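Local coordinates for protein 6-carboxyhexanoate--coa ligase (PDB 5FLG) that belongs to the 6-carboxyhexanoate--CoA ligase family and binds phosphoaminophosphonic acid-adenylate ester, pimelic acid and magnesium together, at residues T7-R12 against H38-T43; I76-V81 against E158-H163; L99-G104 against D108-A113; G125-D130 against R136-K141. All coordinates share one frame; numbering follows the deposited sequence.

Contact 1. Residues T7-R12 against H38-T43; sequences TFYSVR and HEMKHT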
# COMPACT_ATOMS: atom_id res chain seq x y z
N THR A 7 9.49 -9.35 -16.98
CA THR A 7 8.39 -9.26 -16.02
C THR A 7 8.12 -7.83 -15.59
O THR A 7 9.04 -7.11 -15.17
CB THR A 7 8.67 -10.15 -14.80
OG1 THR A 7 8.81 -11.50 -15.24
CG2 THR A 7 7.53 -10.07 -13.79
N PHE A 8 6.86 -7.44 -15.68
CA PHE A 8 6.43 -6.11 -15.27
C PHE A 8 5.57 -6.10 -14.01
O PHE A 8 5.00 -7.13 -13.60
CB PHE A 8 5.73 -5.40 -16.41
CG PHE A 8 6.66 -4.82 -17.44
CD1 PHE A 8 7.17 -5.61 -18.45
CD2 PHE A 8 7.01 -3.47 -17.40
CE1 PHE A 8 8.09 -5.08 -19.36
CE2 PHE A 8 7.93 -2.94 -18.29
CZ PHE A 8 8.51 -3.76 -19.24
N TYR A 9 5.62 -4.95 -13.32
CA TYR A 9 4.95 -4.78 -12.03
C TYR A 9 4.08 -3.56 -12.06
O TYR A 9 4.49 -2.52 -12.57
CB TYR A 9 5.99 -4.66 -10.90
CG TYR A 9 6.77 -5.92 -10.68
CD1 TYR A 9 7.80 -6.26 -11.53
CD2 TYR A 9 6.43 -6.81 -9.68
CE1 TYR A 9 8.50 -7.43 -11.39
CE2 TYR A 9 7.15 -7.98 -9.50
CZ TYR A 9 8.16 -8.29 -10.38
OH TYR A 9 8.85 -9.47 -10.28
N SER A 10 2.83 -3.72 -11.61
CA SER A 10 1.92 -2.62 -11.40
C SER A 10 2.23 -1.95 -10.06
O SER A 10 2.24 -2.61 -9.03
CB SER A 10 0.47 -3.13 -11.38
OG SER A 10 -0.43 -2.06 -11.11
N VAL A 11 2.45 -0.65 -10.06
CA VAL A 11 2.73 0.07 -8.80
C VAL A 11 1.73 1.19 -8.69
O VAL A 11 1.64 2.03 -9.59
CB VAL A 11 4.15 0.67 -8.74
CG1 VAL A 11 4.45 1.14 -7.32
CG2 VAL A 11 5.20 -0.35 -9.14
N ARG A 12 0.92 1.14 -7.63
CA ARG A 12 -0.18 2.07 -7.47
C ARG A 12 -0.10 2.78 -6.13
O ARG A 12 0.42 2.24 -5.15
CB ARG A 12 -1.53 1.33 -7.54
CG ARG A 12 -1.86 0.82 -8.93
CD ARG A 12 -3.22 0.13 -8.95
NE ARG A 12 -3.20 -1.11 -8.19
CZ ARG A 12 -4.29 -1.75 -7.76
NH1 ARG A 12 -5.47 -1.17 -7.84
NH2 ARG A 12 -4.18 -2.95 -7.22
N HIS A 38 13.69 -3.62 -11.49
CA HIS A 38 14.84 -2.81 -11.10
C HIS A 38 14.45 -1.34 -11.06
O HIS A 38 15.19 -0.51 -10.53
CB HIS A 38 16.00 -3.02 -12.07
CG HIS A 38 15.67 -2.71 -13.50
ND1 HIS A 38 15.72 -1.43 -14.02
CD2 HIS A 38 15.29 -3.51 -14.52
CE1 HIS A 38 15.41 -1.47 -15.30
NE2 HIS A 38 15.20 -2.73 -15.64
N GLU A 39 13.24 -1.00 -11.50
CA GLU A 39 12.82 0.38 -11.31
C GLU A 39 12.00 0.65 -10.04
O GLU A 39 11.54 1.76 -9.82
CB GLU A 39 12.14 0.91 -12.56
CG GLU A 39 13.11 1.19 -13.69
CD GLU A 39 12.40 1.52 -15.00
OE1 GLU A 39 11.36 2.20 -14.97
OE2 GLU A 39 12.95 1.20 -16.07
N MET A 40 11.93 -0.32 -9.16
CA MET A 40 10.96 -0.27 -8.07
C MET A 40 11.31 0.85 -7.07
O MET A 40 10.43 1.60 -6.61
CB MET A 40 10.92 -1.61 -7.37
CG MET A 40 9.77 -1.75 -6.38
SD MET A 40 8.14 -1.41 -7.08
CE MET A 40 7.87 -2.98 -7.93
N LYS A 41 12.58 0.98 -6.73
CA LYS A 41 12.94 1.93 -5.67
C LYS A 41 12.65 3.34 -6.12
O LYS A 41 12.03 4.12 -5.40
CB LYS A 41 14.40 1.81 -5.29
CG LYS A 41 14.83 2.85 -4.26
CD LYS A 41 16.14 2.50 -3.57
CE LYS A 41 17.23 3.50 -3.95
NZ LYS A 41 16.90 4.87 -3.47
N HIS A 42 13.05 3.66 -7.34
CA HIS A 42 12.78 4.97 -7.90
C HIS A 42 11.30 5.24 -8.05
O HIS A 42 10.86 6.37 -7.94
CB HIS A 42 13.47 5.08 -9.27
CG HIS A 42 13.11 6.31 -10.05
ND1 HIS A 42 13.76 7.52 -9.89
CD2 HIS A 42 12.20 6.51 -11.03
CE1 HIS A 42 13.20 8.43 -10.66
NE2 HIS A 42 12.25 7.84 -11.37
N THR A 43 10.53 4.21 -8.39
CA THR A 43 9.13 4.42 -8.73
C THR A 43 8.30 4.59 -7.47
O THR A 43 7.50 5.49 -7.38
CB THR A 43 8.58 3.21 -9.48
OG1 THR A 43 9.26 3.09 -10.72
CG2 THR A 43 7.09 3.33 -9.73
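A helix laid against one face of the three-stranded antiparallel sheet makes this contact: Y9 and V11 of strand 8-17, the central strand, meet M40 and T43 in the first turn of helix 40-52. Y9 and V11, two apart in an extended strand, both send their CB toward the helix, whereas S10 between them points its own away. The thioether of M40 reaches between them. With CG anti to the backbone N (chi1 -170°) and two further bends in the chain, it places SD 3.7 Å from V11 CG2 and the terminal CE 3.9 Å from Y9 CB. A flexible, unbranched methionine suits this place because it can fold to lie beside a methyl of a branched valine and the root of an aromatic side chain. CE comes to the Y9 ring obliquely, near CG. One turn on, T43 CG2 lies 4.1 Å from V11 CB. Its OG1 bonds to E39 O at 2.8 Å from above the carbonyl plane, and T43 N bonds to that same oxygen. Threonine thus closes its polar end onto the helix start and leaves a methyl for the strand. Y9 also meets F37, and K58 of the second subunit. The helix lies across the central strand, which is flanked by strand 61-68, whose F66 touches V11 and M40, and strand 26-36, whose R33 and I35 pack on T43.

Contact 2. Residues I76-V81 against E158-H163; sequences IQPLPV and EKWALH
W160, on helix 154-164, receives two apolar side chains of the irregular segment 76-81 and is joined to its backbone by a water. The apolar contacts come at different parts of the indole. V81 meets the six-membered ring at its edge, close to the ring plane, with CG2 3.4 Å from W160 CZ2, and the two side chains cross at about a right angle. P78 serves the five-membered ring: its CG lies 3.9 Å from W160 CD1, approaching obliquely. Both side chains are compact, so each can sit close against the indole. W160 carries its ring out to them because CG stands anti to the backbone N (chi1 170°), which directs the indole off the helix toward the loop.

The polar link passes through one water lying in the plane of the indole. It accepts from W160 NE1 at 2.8 Å and donates to L79 O at 2.7 Å. A loop carbonyl and the indole N-H, too far apart to bond directly, are thereby both satisfied, and the ring's rotation is constrained.

W254 meets the W160 ring edge-to-face, and W152 packs on W160 and P78. The V81 side chain lies about 7 Å from the bound pimelic acid, and its neighbours Y212 and R214 of strand 211-215 belong to that pocket. L176 of helix 170-184 touches W160 and V81, and I252 of strand 250-252 meets P78.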
# COMPACT_ATOMS: atom_id res chain seq x y z
N ILE A 76 1.82 0.33 -27.54
CA ILE A 76 1.15 1.15 -28.52
C ILE A 76 1.78 2.51 -28.64
O ILE A 76 2.55 2.94 -27.76
CB ILE A 76 -0.33 1.38 -28.16
CG1 ILE A 76 -0.45 2.03 -26.79
CG2 ILE A 76 -1.11 0.07 -28.18
CD1 ILE A 76 -1.84 2.48 -26.45
N GLN A 77 1.51 3.16 -29.76
CA GLN A 77 1.80 4.56 -29.98
C GLN A 77 0.89 5.49 -29.21
O GLN A 77 -0.22 5.13 -28.88
CB GLN A 77 1.64 4.92 -31.45
CG GLN A 77 2.55 4.16 -32.39
CD GLN A 77 3.93 4.77 -32.48
OE1 GLN A 77 4.90 4.05 -32.40
NE2 GLN A 77 4.03 6.09 -32.69
N PRO A 78 1.44 6.64 -28.77
CA PRO A 78 0.60 7.67 -28.22
C PRO A 78 -0.30 8.20 -29.32
O PRO A 78 0.05 8.16 -30.49
CB PRO A 78 1.59 8.75 -27.76
CG PRO A 78 2.75 8.58 -28.67
CD PRO A 78 2.84 7.10 -28.95
N LEU A 79 -1.46 8.69 -28.93
CA LEU A 79 -2.28 9.48 -29.83
C LEU A 79 -1.47 10.63 -30.38
O LEU A 79 -0.69 11.25 -29.66
CB LEU A 79 -3.50 10.03 -29.08
CG LEU A 79 -4.50 8.99 -28.56
CD1 LEU A 79 -5.46 9.65 -27.59
CD2 LEU A 79 -5.26 8.29 -29.68
N PRO A 80 -1.76 11.01 -31.63
CA PRO A 80 -1.42 12.34 -32.16
C PRO A 80 -1.97 13.49 -31.33
O PRO A 80 -3.10 13.43 -30.85
CB PRO A 80 -2.03 12.35 -33.55
CG PRO A 80 -3.08 11.27 -33.54
CD PRO A 80 -2.75 10.28 -32.46
N VAL A 81 -1.09 14.45 -31.01
CA VAL A 81 -1.44 15.55 -30.16
C VAL A 81 -1.63 16.85 -30.96
O VAL A 81 -0.89 17.13 -31.88
CB VAL A 81 -0.33 15.78 -29.14
CG1 VAL A 81 -0.54 17.07 -28.38
CG2 VAL A 81 -0.27 14.59 -28.21
N GLU A 158 10.50 11.62 -23.30
CA GLU A 158 11.27 12.86 -23.51
C GLU A 158 11.57 13.09 -24.98
O GLU A 158 11.43 14.21 -25.51
CB GLU A 158 12.57 12.81 -22.71
CG GLU A 158 12.38 12.93 -21.20
CD GLU A 158 12.35 14.37 -20.68
OE1 GLU A 158 13.04 15.24 -21.26
OE2 GLU A 158 11.64 14.65 -19.68
N LYS A 159 11.90 12.02 -25.68
CA LYS A 159 12.11 12.11 -27.12
C LYS A 159 10.84 12.53 -27.84
O LYS A 159 10.85 13.50 -28.61
CB LYS A 159 12.58 10.77 -27.67
CG LYS A 159 13.19 10.90 -29.03
CD LYS A 159 14.21 9.81 -29.33
CE LYS A 159 15.07 10.23 -30.51
NZ LYS A 159 16.12 9.23 -30.86
N TRP A 160 9.72 11.92 -27.47
CA TRP A 160 8.44 12.33 -28.05
C TRP A 160 8.12 13.81 -27.81
O TRP A 160 7.70 14.54 -28.70
CB TRP A 160 7.31 11.45 -27.52
CG TRP A 160 5.99 11.96 -27.89
CD1 TRP A 160 5.23 11.58 -28.97
CD2 TRP A 160 5.22 12.90 -27.17
NE1 TRP A 160 4.07 12.31 -29.01
CE2 TRP A 160 4.02 13.11 -27.90
CE3 TRP A 160 5.43 13.63 -25.99
CZ2 TRP A 160 3.04 13.97 -27.47
CZ3 TRP A 160 4.46 14.52 -25.59
CH2 TRP A 160 3.26 14.67 -26.31
N ALA A 161 8.37 14.29 -26.60
CA ALA A 161 8.00 15.65 -26.31
C ALA A 161 8.86 16.65 -27.07
O ALA A 161 8.38 17.67 -27.56
CB ALA A 161 8.10 15.90 -24.82
N LEU A 162 10.11 16.30 -27.26
CA LEU A 162 11.01 17.14 -28.06
C LEU A 162 10.49 17.24 -29.48
O LEU A 162 10.22 18.33 -29.96
CB LEU A 162 12.42 16.53 -28.07
CG LEU A 162 13.53 17.34 -28.75
CD1 LEU A 162 13.46 18.81 -28.39
CD2 LEU A 162 14.87 16.75 -28.36
N HIS A 163 10.26 16.10 -30.11
CA HIS A 163 9.70 16.12 -31.46
C HIS A 163 8.38 16.88 -31.53
O HIS A 163 8.05 17.44 -32.57
CB HIS A 163 9.50 14.72 -32.01
CG HIS A 163 8.80 14.69 -33.35
ND1 HIS A 163 7.43 14.87 -33.48
CD2 HIS A 163 9.27 14.45 -34.60
CE1 HIS A 163 7.09 14.73 -34.75
NE2 HIS A 163 8.19 14.48 -35.45
O HOH W 1 1.80 11.82 -30.62

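Contact 3. Residues L99-G104 against D108-A113; sequences LLEKEG and DVIEKA
I110 turns its longer branch toward the neighbouring helix, where the terminal methyl CD1 comes to rest against the base of L100 and the start of E101. CD1 lies 3.7 Å from L100 CB and equally 3.7 Å from E101 N, so the methyl packs as much on the helix backbone as on side chains. The branch gets there because CG1 stands anti to the carbonyl carbon (chi1 -69°) and chi2 is extended. L100 also sends its CB toward I110 but turns CG beside its own backbone N, and its isobutyl end goes on to F231 of strand 227-232. Of the E101 side chain, CB is what touches, 4.0 Å from I110 CD1. Helices 89-102 and 107-116 form a helical (alpha-alpha) hairpin joined by a very short connection. At its start G104 has positive phi (127°) and closes a Schellman motif, with G104 N bonded to E101 O at 3.0 Å; glycine tolerates that backbone where a CB would jam against the preceding carbonyl oxygen. The E101 chain is extended beyond CG, and OE1 forms a salt bridge with R107, the first residue of the second helix. V105, within the connection, packs on I110 as well.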
# COMPACT_ATOMS: atom_id res chain seq x y z
N LEU A 99 -15.56 19.71 -30.28
CA LEU A 99 -14.73 18.54 -30.56
C LEU A 99 -15.41 17.23 -30.19
O LEU A 99 -15.28 16.27 -30.90
CB LEU A 99 -13.40 18.62 -29.79
CG LEU A 99 -12.49 19.78 -30.21
CD1 LEU A 99 -11.30 19.97 -29.27
CD2 LEU A 99 -12.01 19.57 -31.63
N LEU A 100 -16.05 17.14 -29.02
CA LEU A 100 -16.79 15.91 -28.68
C LEU A 100 -17.85 15.60 -29.76
O LEU A 100 -18.05 14.44 -30.11
CB LEU A 100 -17.44 15.99 -27.30
CG LEU A 100 -16.47 16.06 -26.09
CD1 LEU A 100 -17.19 16.59 -24.86
CD2 LEU A 100 -15.85 14.70 -25.78
N GLU A 101 -18.52 16.62 -30.27
CA GLU A 101 -19.58 16.43 -31.26
C GLU A 101 -19.06 15.94 -32.59
O GLU A 101 -19.53 14.94 -33.12
CB GLU A 101 -20.39 17.70 -31.47
CG GLU A 101 -21.86 17.39 -31.76
CD GLU A 101 -22.69 18.62 -32.10
OE1 GLU A 101 -22.63 19.61 -31.36
OE2 GLU A 101 -23.42 18.59 -33.10
N LYS A 102 -18.02 16.59 -33.06
CA LYS A 102 -17.29 16.16 -34.22
C LYS A 102 -16.74 14.74 -34.09
O LYS A 102 -16.76 13.97 -35.04
CB LYS A 102 -16.17 17.17 -34.49
CG LYS A 102 -15.39 16.85 -35.75
CD LYS A 102 -14.32 17.90 -36.03
CE LYS A 102 -13.92 17.89 -37.50
NZ LYS A 102 -12.50 18.26 -37.71
N GLU A 103 -16.32 14.33 -32.90
CA GLU A 103 -15.87 12.94 -32.73
C GLU A 103 -17.00 11.91 -32.80
O GLU A 103 -16.73 10.74 -32.83
CB GLU A 103 -15.12 12.76 -31.41
CG GLU A 103 -14.42 11.44 -31.25
CD GLU A 103 -13.19 11.27 -32.15
OE1 GLU A 103 -12.57 12.29 -32.51
OE2 GLU A 103 -12.85 10.11 -32.48
N GLY A 104 -18.24 12.33 -32.59
CA GLY A 104 -19.37 11.41 -32.71
C GLY A 104 -20.30 11.36 -31.53
O GLY A 104 -21.31 10.64 -31.55
N ASP A 108 -27.06 16.18 -27.46
CA ASP A 108 -27.91 16.00 -26.31
C ASP A 108 -27.23 15.16 -25.24
O ASP A 108 -27.38 15.44 -24.04
CB ASP A 108 -29.23 15.35 -26.71
CG ASP A 108 -29.02 14.03 -27.39
OD1 ASP A 108 -28.18 14.01 -28.32
OD2 ASP A 108 -29.52 13.01 -26.88
N VAL A 109 -26.43 14.17 -25.64
CA VAL A 109 -25.60 13.44 -24.67
C VAL A 109 -24.54 14.34 -24.00
O VAL A 109 -24.33 14.30 -22.77
CB VAL A 109 -24.91 12.25 -25.34
CG1 VAL A 109 -23.87 11.65 -24.41
CG2 VAL A 109 -25.96 11.22 -25.75
N ILE A 110 -23.93 15.21 -24.79
CA ILE A 110 -22.91 16.13 -24.28
C ILE A 110 -23.55 17.04 -23.23
O ILE A 110 -23.00 17.24 -22.15
CB ILE A 110 -22.31 16.99 -25.42
CG1 ILE A 110 -21.47 16.12 -26.36
CG2 ILE A 110 -21.41 18.11 -24.87
CD1 ILE A 110 -21.06 16.81 -27.65
N GLU A 111 -24.73 17.58 -23.53
CA GLU A 111 -25.37 18.53 -22.62
C GLU A 111 -25.77 17.83 -21.33
O GLU A 111 -25.63 18.36 -20.22
CB GLU A 111 -26.58 19.20 -23.26
CG GLU A 111 -26.25 20.26 -24.30
CD GLU A 111 -27.37 20.46 -25.31
OE1 GLU A 111 -28.45 19.83 -25.19
OE2 GLU A 111 -27.17 21.23 -26.27
N LYS A 112 -26.27 16.61 -21.46
CA LYS A 112 -26.70 15.89 -20.28
C LYS A 112 -25.49 15.65 -19.38
O LYS A 112 -25.61 15.65 -18.14
CB LYS A 112 -27.36 14.56 -20.63
CG LYS A 112 -28.76 14.68 -21.24
CD LYS A 112 -29.22 13.35 -21.80
CE LYS A 112 -30.61 13.45 -22.42
NZ LYS A 112 -31.09 12.09 -22.82
N ALA A 113 -24.35 15.32 -19.99
CA ALA A 113 -23.18 15.01 -19.22
C ALA A 113 -22.69 16.27 -18.52
O ALA A 113 -22.33 16.24 -17.34
CB ALA A 113 -22.09 14.43 -20.10

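Contact 4. Residues G125-D130 against R136-K141; sequences GAVLFD and RMDQTK. With ANP (phosphoaminophosphonic acid-adenylate ester), chain D.
Strand 127-130 and the segment starting at R136 form an antiparallel edge pair of the seven-stranded mixed sheet, with F129 and R136 a non-hydrogen-bonded pair (CA to CA 4.4 Å) and M137 N bonding to L128 O at 2.7 Å. This β-hairpin continues into a turn organised by D138. The D138 carboxylate takes L128 N on OD1 at 3.1 Å, from above its plane, and R136 NE reaches the same oxygen at 2.9 Å from the opposite face. R136 grips side-on: NH2 meets OD2 at 2.8 Å, on the syn lone pair, in a salt bridge. OD2 also accepts from T140 N, making an Asx turn. Aspartate suits this place because two oxygens on a short stem can gather both the strand N-H and the arginine. The extended R136 chain runs across V127, whose CG2 lies over one guanidinium face. M137 crosses D130 at a slant, SD 4.0 Å from D130 CB. The buried L128 side chain packs on V238 and I242 of helix 238-247. Upstream, G125 O accepts from O2' of the bound phosphoaminophosphonic acid-adenylate ester at 2.6 Å. Beyond D138, the other bond of R136 NH2 goes to K141 O, in the carbonyl plane on a lone pair.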
# COMPACT_ATOMS: atom_id res chain seq x y z
N GLY A 125 -11.89 8.44 -9.69
CA GLY A 125 -11.47 7.94 -10.98
C GLY A 125 -12.31 8.60 -12.04
O GLY A 125 -12.51 9.83 -12.01
N ALA A 126 -12.77 7.79 -12.99
CA ALA A 126 -13.47 8.29 -14.15
C ALA A 126 -14.91 7.82 -14.08
O ALA A 126 -15.22 6.81 -13.47
CB ALA A 126 -12.84 7.77 -15.43
N VAL A 127 -15.77 8.63 -14.68
CA VAL A 127 -17.15 8.30 -14.87
C VAL A 127 -17.32 7.73 -16.25
O VAL A 127 -16.73 8.24 -17.20
CB VAL A 127 -18.00 9.58 -14.74
CG1 VAL A 127 -19.45 9.31 -15.14
CG2 VAL A 127 -17.90 10.12 -13.31
N LEU A 128 -18.18 6.73 -16.38
CA LEU A 128 -18.51 6.15 -17.67
C LEU A 128 -19.92 6.54 -18.06
O LEU A 128 -20.87 6.28 -17.31
CB LEU A 128 -18.41 4.61 -17.60
CG LEU A 128 -17.08 3.90 -17.88
CD1 LEU A 128 -15.94 4.47 -17.06
CD2 LEU A 128 -17.20 2.41 -17.64
N PHE A 129 -20.06 7.14 -19.24
CA PHE A 129 -21.28 7.76 -19.63
C PHE A 129 -21.78 7.09 -20.92
O PHE A 129 -21.15 7.15 -21.97
CB PHE A 129 -21.07 9.27 -19.81
CG PHE A 129 -22.32 10.08 -19.66
CD1 PHE A 129 -23.02 10.10 -18.46
CD2 PHE A 129 -22.87 10.74 -20.75
CE1 PHE A 129 -24.22 10.79 -18.34
CE2 PHE A 129 -24.08 11.42 -20.64
CZ PHE A 129 -24.75 11.44 -19.43
N ASP A 130 -22.93 6.47 -20.84
CA ASP A 130 -23.45 5.69 -21.98
C ASP A 130 -24.11 6.62 -22.98
O ASP A 130 -25.06 7.28 -22.63
CB ASP A 130 -24.46 4.73 -21.45
CG ASP A 130 -25.06 3.82 -22.51
OD1 ASP A 130 -24.97 4.09 -23.73
OD2 ASP A 130 -25.64 2.83 -22.08
N ARG A 136 -25.09 7.85 -16.71
CA ARG A 136 -23.93 7.21 -16.14
C ARG A 136 -24.14 5.71 -16.10
O ARG A 136 -25.20 5.23 -15.77
CB ARG A 136 -23.64 7.73 -14.75
CG ARG A 136 -22.42 7.09 -14.10
CD ARG A 136 -21.97 7.85 -12.86
NE ARG A 136 -20.79 7.21 -12.30
CZ ARG A 136 -20.19 7.56 -11.17
NH1 ARG A 136 -20.67 8.54 -10.44
NH2 ARG A 136 -19.13 6.89 -10.74
N MET A 137 -23.09 4.97 -16.38
CA MET A 137 -23.20 3.58 -16.73
C MET A 137 -22.52 2.74 -15.65
O MET A 137 -22.99 1.69 -15.28
CB MET A 137 -22.53 3.42 -18.10
CG MET A 137 -22.59 2.07 -18.76
SD MET A 137 -21.63 2.15 -20.29
CE MET A 137 -22.36 0.78 -21.20
N ASP A 138 -21.42 3.22 -15.09
CA ASP A 138 -20.78 2.48 -14.01
C ASP A 138 -21.50 2.71 -12.70
O ASP A 138 -22.12 3.76 -12.48
CB ASP A 138 -19.32 2.90 -13.87
CG ASP A 138 -19.16 4.28 -13.30
OD1 ASP A 138 -19.44 5.25 -14.02
OD2 ASP A 138 -18.90 4.40 -12.08
N GLN A 139 -21.29 1.79 -11.79
CA GLN A 139 -21.92 1.84 -10.50
C GLN A 139 -20.89 2.00 -9.39
O GLN A 139 -21.17 1.69 -8.25
CB GLN A 139 -22.74 0.58 -10.30
CG GLN A 139 -23.86 0.45 -11.32
CD GLN A 139 -24.48 -0.94 -11.36
OE1 GLN A 139 -24.77 -1.52 -10.32
NE2 GLN A 139 -24.66 -1.48 -12.57
N THR A 140 -19.80 2.70 -9.68
CA THR A 140 -18.75 2.89 -8.66
C THR A 140 -18.94 4.12 -7.77
O THR A 140 -18.09 4.39 -6.94
CB THR A 140 -17.36 3.03 -9.32
OG1 THR A 140 -17.31 4.25 -10.09
CG2 THR A 140 -17.10 1.85 -10.20
N LYS A 141 -19.92 4.96 -8.06
CA LYS A 141 -20.18 6.14 -7.24
C LYS A 141 -18.92 7.00 -7.09
O LYS A 141 -18.33 7.38 -8.10
CB LYS A 141 -20.71 5.71 -5.87
CG LYS A 141 -21.88 4.75 -5.94
CD LYS A 141 -22.55 4.61 -4.58
CE LYS A 141 -23.94 4.01 -4.69
NZ LYS A 141 -24.75 4.30 -3.46
PG ANP D . -2.55 13.63 -9.25
O1G ANP D . -1.59 13.39 -8.12
O2G ANP D . -2.96 15.07 -9.36
O3G ANP D . -2.15 13.07 -10.58
PB ANP D . -5.06 12.18 -9.90
O1B ANP D . -4.31 11.39 -10.91
O2B ANP D . -6.14 11.61 -9.05
N3B ANP D . -3.94 12.77 -8.73
PA ANP D . -5.28 14.11 -12.03
O1A ANP D . -5.29 15.56 -12.02
O2A ANP D . -4.15 13.30 -12.61
O3A ANP D . -5.66 13.52 -10.58
O5' ANP D . -6.66 13.69 -12.84
C5' ANP D . -7.79 14.51 -12.78
C4' ANP D . -9.03 13.65 -12.54
O4' ANP D . -9.10 12.65 -13.56
C3' ANP D . -8.96 12.92 -11.20
O3' ANP D . -9.60 13.66 -10.17
C2' ANP D . -9.76 11.67 -11.48
O2' ANP D . -11.15 11.99 -11.40
C1' ANP D . -9.41 11.41 -12.91
N9 ANP D . -8.29 10.46 -12.96
C8 ANP D . -6.96 10.69 -12.67
N7 ANP D . -6.23 9.58 -12.91
C5 ANP D . -7.11 8.61 -13.31
C6 ANP D . -7.05 7.18 -13.68
N6 ANP D . -5.91 6.49 -13.66
N1 ANP D . -8.19 6.56 -14.04
C2 ANP D . -9.37 7.20 -14.04
N3 ANP D . -9.52 8.51 -13.79
C4 ANP D . -8.45 9.20 -13.32

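How the contacts relate
From the N terminus, contact 1 closes first, bringing the helix after strand 26-36 back onto strand 8-17 of the antiparallel sheet. Contact 2 then opens at 76-81 and closes only at 158-163, a wide loop that joins the link between strands 74-76 and 81-84 to helix 154-164. Contacts 3 and 4 nest inside it, one after the other: contact 3 closes the short connection between two consecutive helices, contact 4 the hairpin at the edge of the mixed sheet. These two touch, A113 CB packing 3.6 Å from F129 CE2, whereas contacts 1 and 3 lie on opposite sides of the chain's centre, their centres about 38 Å apart.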